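Local coordinates for protein S-adenosylmethionine dependent methyltransferase (Mesorhizobium loti, PDB 3BKW) that probably transfers a methyl group from S-adenosylmethionine to an acceptor that is not known, at residues F142-P147 with M235-S240. Residues are numbered along the deposited sequence; the frame is centred on the assembly and turned at random.
Sequences FSTEHP and MFLLVS
Phe142 to Glu145 pair antiparallel with Phe236 to Val239, joining strand 138-145 to strand 236-242 inside the seven-stranded sheet, whose order 3-2-1-4-5-7-6 is the signature of the class I methyltransferase fold. Phe142 with Val239 and Thr144 with Leu237 are hydrogen-bonded pairs; Ser143 with Leu238 and Glu145 with Phe236 are non-hydrogen-bonded, the side chains of the latter diverging. Beyond it, His146 N still donates to Met235 O (2.8 Å), from above the carbonyl plane, as the chain turns into helix 147-150.

On one face, the Phe142 ring and Val239 lie side by side. Phe142 CG sits between the backbone N and the carbonyl carbon (chi1 67°). Val239 CB lies over one ring face, near the rim, 4.2 Å from the centroid; its C-H can rest on the pi face, and both apolar side chains suit this buried side. Nearby, one water donates to Leu237 O at 2.7 Å, hydrogen-bonds Thr144 OG1 at 2.9 Å and reaches Phe142 O only weakly, so the threonine hydroxyl gains a polar partner beside an apolar leucine. On the reverse face, the short Ser143 side chain lets Leu238 CD2 come to 3.5 Å from Ser143 CB.

His146 suits the N-cap because ND1 accepts the Ile148 N-H, while NE2 bonds Glu213 OE1. The ring's CD2 edge lies 3.7 Å from Phe236 O, nearly in plane. The Glu145 side chain starts away from the partner strand, and its OE1 forms a salt bridge with Lys189.

Helix 194-203 covers Phe142 and Val239 through Leu201, helix 32-38 packs on Ser143 and Leu238, and strands 108-114 and 207-213 flank the pair.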
ATOM      1  N   PHE A 142      12.262   5.625   2.140  1.00 26.92           N
ATOM      2  CA  PHE A 142      12.874   4.444   2.688  1.00 26.24           C
ATOM      3  C   PHE A 142      12.433   3.139   2.054  1.00 28.36           C
ATOM      4  O   PHE A 142      11.339   3.050   1.478  1.00 27.76           O
ATOM      5  CB  PHE A 142      12.636   4.410   4.211  1.00 26.76           C
ATOM      6  CG  PHE A 142      11.182   4.225   4.631  1.00 27.41           C
ATOM      7  CD1 PHE A 142      10.686   2.945   4.884  1.00 31.26           C
ATOM      8  CD2 PHE A 142      10.310   5.321   4.788  1.00 28.47           C
ATOM      9  CE1 PHE A 142       9.354   2.740   5.303  1.00 32.55           C
ATOM     10  CE2 PHE A 142       8.959   5.126   5.210  1.00 29.58           C
ATOM     11  CZ  PHE A 142       8.492   3.821   5.456  1.00 29.53           C
ATOM     12  N   SER A 143      13.304   2.135   2.192  1.00 26.30           N
ATOM     13  CA  SER A 143      13.024   0.785   1.746  1.00 26.69           C
ATOM     14  C   SER A 143      13.029  -0.145   2.934  1.00 28.13           C
ATOM     15  O   SER A 143      13.796   0.041   3.889  1.00 27.60           O
ATOM     16  CB  SER A 143      14.038   0.316   0.722  1.00 28.07           C
ATOM     17  OG  SER A 143      15.346   0.325   1.260  1.00 28.72           O
ATOM     18  N   THR A 144      12.142  -1.129   2.875  1.00 27.17           N
ATOM     19  CA  THR A 144      12.068  -2.201   3.856  1.00 27.52           C
ATOM     20  C   THR A 144      11.742  -3.502   3.129  1.00 27.00           C
ATOM     21  O   THR A 144      11.300  -3.493   1.992  1.00 26.57           O
ATOM     22  CB  THR A 144      10.961  -1.947   4.947  1.00 28.51           C
ATOM     23  OG1 THR A 144       9.700  -1.648   4.309  1.00 30.37           O
ATOM     24  CG2 THR A 144      11.338  -0.777   5.877  1.00 31.01           C
ATOM     25  N   GLU A 145      11.959  -4.622   3.798  1.00 28.05           N
ATOM     26  CA  GLU A 145      11.477  -5.894   3.297  1.00 28.58           C
ATOM     27  C   GLU A 145       9.960  -5.816   3.228  1.00 27.87           C
ATOM     28  O   GLU A 145       9.301  -5.281   4.117  1.00 29.14           O
ATOM     29  CB  GLU A 145      11.876  -7.065   4.190  1.00 27.47           C
ATOM     30  CG  GLU A 145      13.321  -7.464   4.009  1.00 28.52           C
ATOM     31  CD  GLU A 145      13.775  -8.619   4.857  1.00 31.40           C
ATOM     32  OE1 GLU A 145      12.933  -9.362   5.378  1.00 31.56           O
ATOM     33  OE2 GLU A 145      14.995  -8.762   4.990  1.00 33.17           O
ATOM     34  N   HIS A 146       9.422  -6.318   2.132  1.00 28.30           N
ATOM     35  CA  HIS A 146       7.972  -6.294   1.880  1.00 26.40           C
ATOM     36  C   HIS A 146       7.283  -7.312   2.801  1.00 26.14           C
ATOM     37  O   HIS A 146       7.864  -8.364   3.082  1.00 28.42           O
ATOM     38  CB  HIS A 146       7.728  -6.681   0.415  1.00 26.84           C
ATOM     39  CG  HIS A 146       6.354  -6.377  -0.079  1.00 28.15           C
ATOM     40  ND1 HIS A 146       5.251  -7.135   0.252  1.00 27.47           N
ATOM     41  CD2 HIS A 146       5.912  -5.419  -0.928  1.00 29.48           C
ATOM     42  CE1 HIS A 146       4.184  -6.637  -0.344  1.00 29.98           C
ATOM     43  NE2 HIS A 146       4.556  -5.596  -1.067  1.00 28.03           N
ATOM     44  N   PRO A 147       6.066  -6.985   3.312  1.00 26.28           N
ATOM     45  CA  PRO A 147       5.389  -8.000   4.132  1.00 25.88           C
ATOM     46  C   PRO A 147       5.112  -9.369   3.457  1.00 25.49           C
ATOM     47  O   PRO A 147       5.049 -10.386   4.139  1.00 26.67           O
ATOM     48  CB  PRO A 147       4.110  -7.266   4.603  1.00 26.26           C
ATOM     49  CG  PRO A 147       3.933  -6.168   3.652  1.00 28.22           C
ATOM     50  CD  PRO A 147       5.289  -5.734   3.241  1.00 28.96           C
HETATM   51  N   MSE A 235      10.345  -8.485  -2.943  1.00 29.50           N
HETATM   52  CA  MSE A 235      11.208  -8.561  -1.780  1.00 28.76           C
HETATM   53  C   MSE A 235      11.123  -7.270  -0.963  1.00 28.58           C
HETATM   54  O   MSE A 235      11.292  -7.315   0.265  1.00 26.99           O
HETATM   55  CB  MSE A 235      12.664  -8.791  -2.167  1.00 29.22           C
HETATM   56  CG  MSE A 235      13.559  -9.064  -0.995  1.00 31.30           C
HETATM   57 SE   MSE A 235      15.301  -9.654  -1.561  0.75 36.79          SE
HETATM   58  CE  MSE A 235      14.783 -11.272  -2.442  1.00 33.98           C
ATOM     59  N   PHE A 236      10.889  -6.136  -1.639  1.00 27.27           N
ATOM     60  CA  PHE A 236      10.951  -4.824  -0.991  1.00 27.57           C
ATOM     61  C   PHE A 236       9.748  -3.941  -1.183  1.00 27.42           C
ATOM     62  O   PHE A 236       9.081  -3.990  -2.214  1.00 27.90           O
ATOM     63  CB  PHE A 236      12.167  -4.040  -1.514  1.00 28.36           C
ATOM     64  CG  PHE A 236      13.460  -4.789  -1.435  1.00 28.23           C
ATOM     65  CD1 PHE A 236      13.943  -5.172  -0.192  1.00 28.84           C
ATOM     66  CD2 PHE A 236      14.204  -5.073  -2.576  1.00 34.12           C
ATOM     67  CE1 PHE A 236      15.159  -5.864  -0.082  1.00 32.82           C
ATOM     68  CE2 PHE A 236      15.416  -5.761  -2.475  1.00 30.59           C
ATOM     69  CZ  PHE A 236      15.881  -6.159  -1.220  1.00 29.11           C
ATOM     70  N   LEU A 237       9.487  -3.143  -0.152  1.00 27.34           N
ATOM     71  CA  LEU A 237       8.500  -2.073  -0.159  1.00 27.05           C
ATOM     72  C   LEU A 237       9.291  -0.763  -0.126  1.00 27.22           C
ATOM     73  O   LEU A 237      10.150  -0.588   0.755  1.00 27.50           O
ATOM     74  CB  LEU A 237       7.580  -2.148   1.063  1.00 26.47           C
ATOM     75  CG  LEU A 237       6.492  -1.066   1.156  1.00 27.38           C
ATOM     76  CD1 LEU A 237       5.464  -1.207   0.001  1.00 28.75           C
ATOM     77  CD2 LEU A 237       5.780  -1.073   2.517  1.00 29.63           C
ATOM     78  N   LEU A 238       8.992   0.125  -1.064  1.00 26.88           N
ATOM     79  CA  LEU A 238       9.631   1.439  -1.174  1.00 26.53           C
ATOM     80  C   LEU A 238       8.557   2.488  -0.892  1.00 27.45           C
ATOM     81  O   LEU A 238       7.476   2.458  -1.509  1.00 27.95           O
ATOM     82  CB  LEU A 238      10.233   1.632  -2.555  1.00 28.44           C
ATOM     83  CG  LEU A 238      11.054   0.475  -3.126  1.00 27.17           C
ATOM     84  CD1 LEU A 238      11.597   0.877  -4.525  1.00 26.56           C
ATOM     85  CD2 LEU A 238      12.193   0.018  -2.257  1.00 31.72           C
ATOM     86  N   VAL A 239       8.824   3.410   0.028  1.00 26.43           N
ATOM     87  CA  VAL A 239       7.853   4.460   0.360  1.00 25.83           C
ATOM     88  C   VAL A 239       8.506   5.845   0.435  1.00 27.11           C
ATOM     89  O   VAL A 239       9.627   5.971   0.943  1.00 27.13           O
ATOM     90  CB  VAL A 239       7.173   4.210   1.750  1.00 26.53           C
ATOM     91  CG1 VAL A 239       6.118   5.286   2.055  1.00 26.63           C
ATOM     92  CG2 VAL A 239       6.540   2.826   1.848  1.00 26.79           C
ATOM     93  N   SER A 240       7.809   6.844  -0.117  1.00 26.26           N
ATOM     94  CA  SER A 240       8.159   8.268  -0.018  0.50 25.92           C
ATOM     95  C   SER A 240       6.997   8.962   0.684  1.00 27.66           C
ATOM     96  O   SER A 240       5.847   8.771   0.283  1.00 26.88           O
ATOM     97  CB  SER A 240       8.331   8.892  -1.396  0.50 27.35           C
ATOM     98  OG  SER A 240       8.542  10.296  -1.285  0.50 24.12           O
TER
HETATM   99  O   HOH W   1       9.318   0.824   2.936  1.00 23.90           O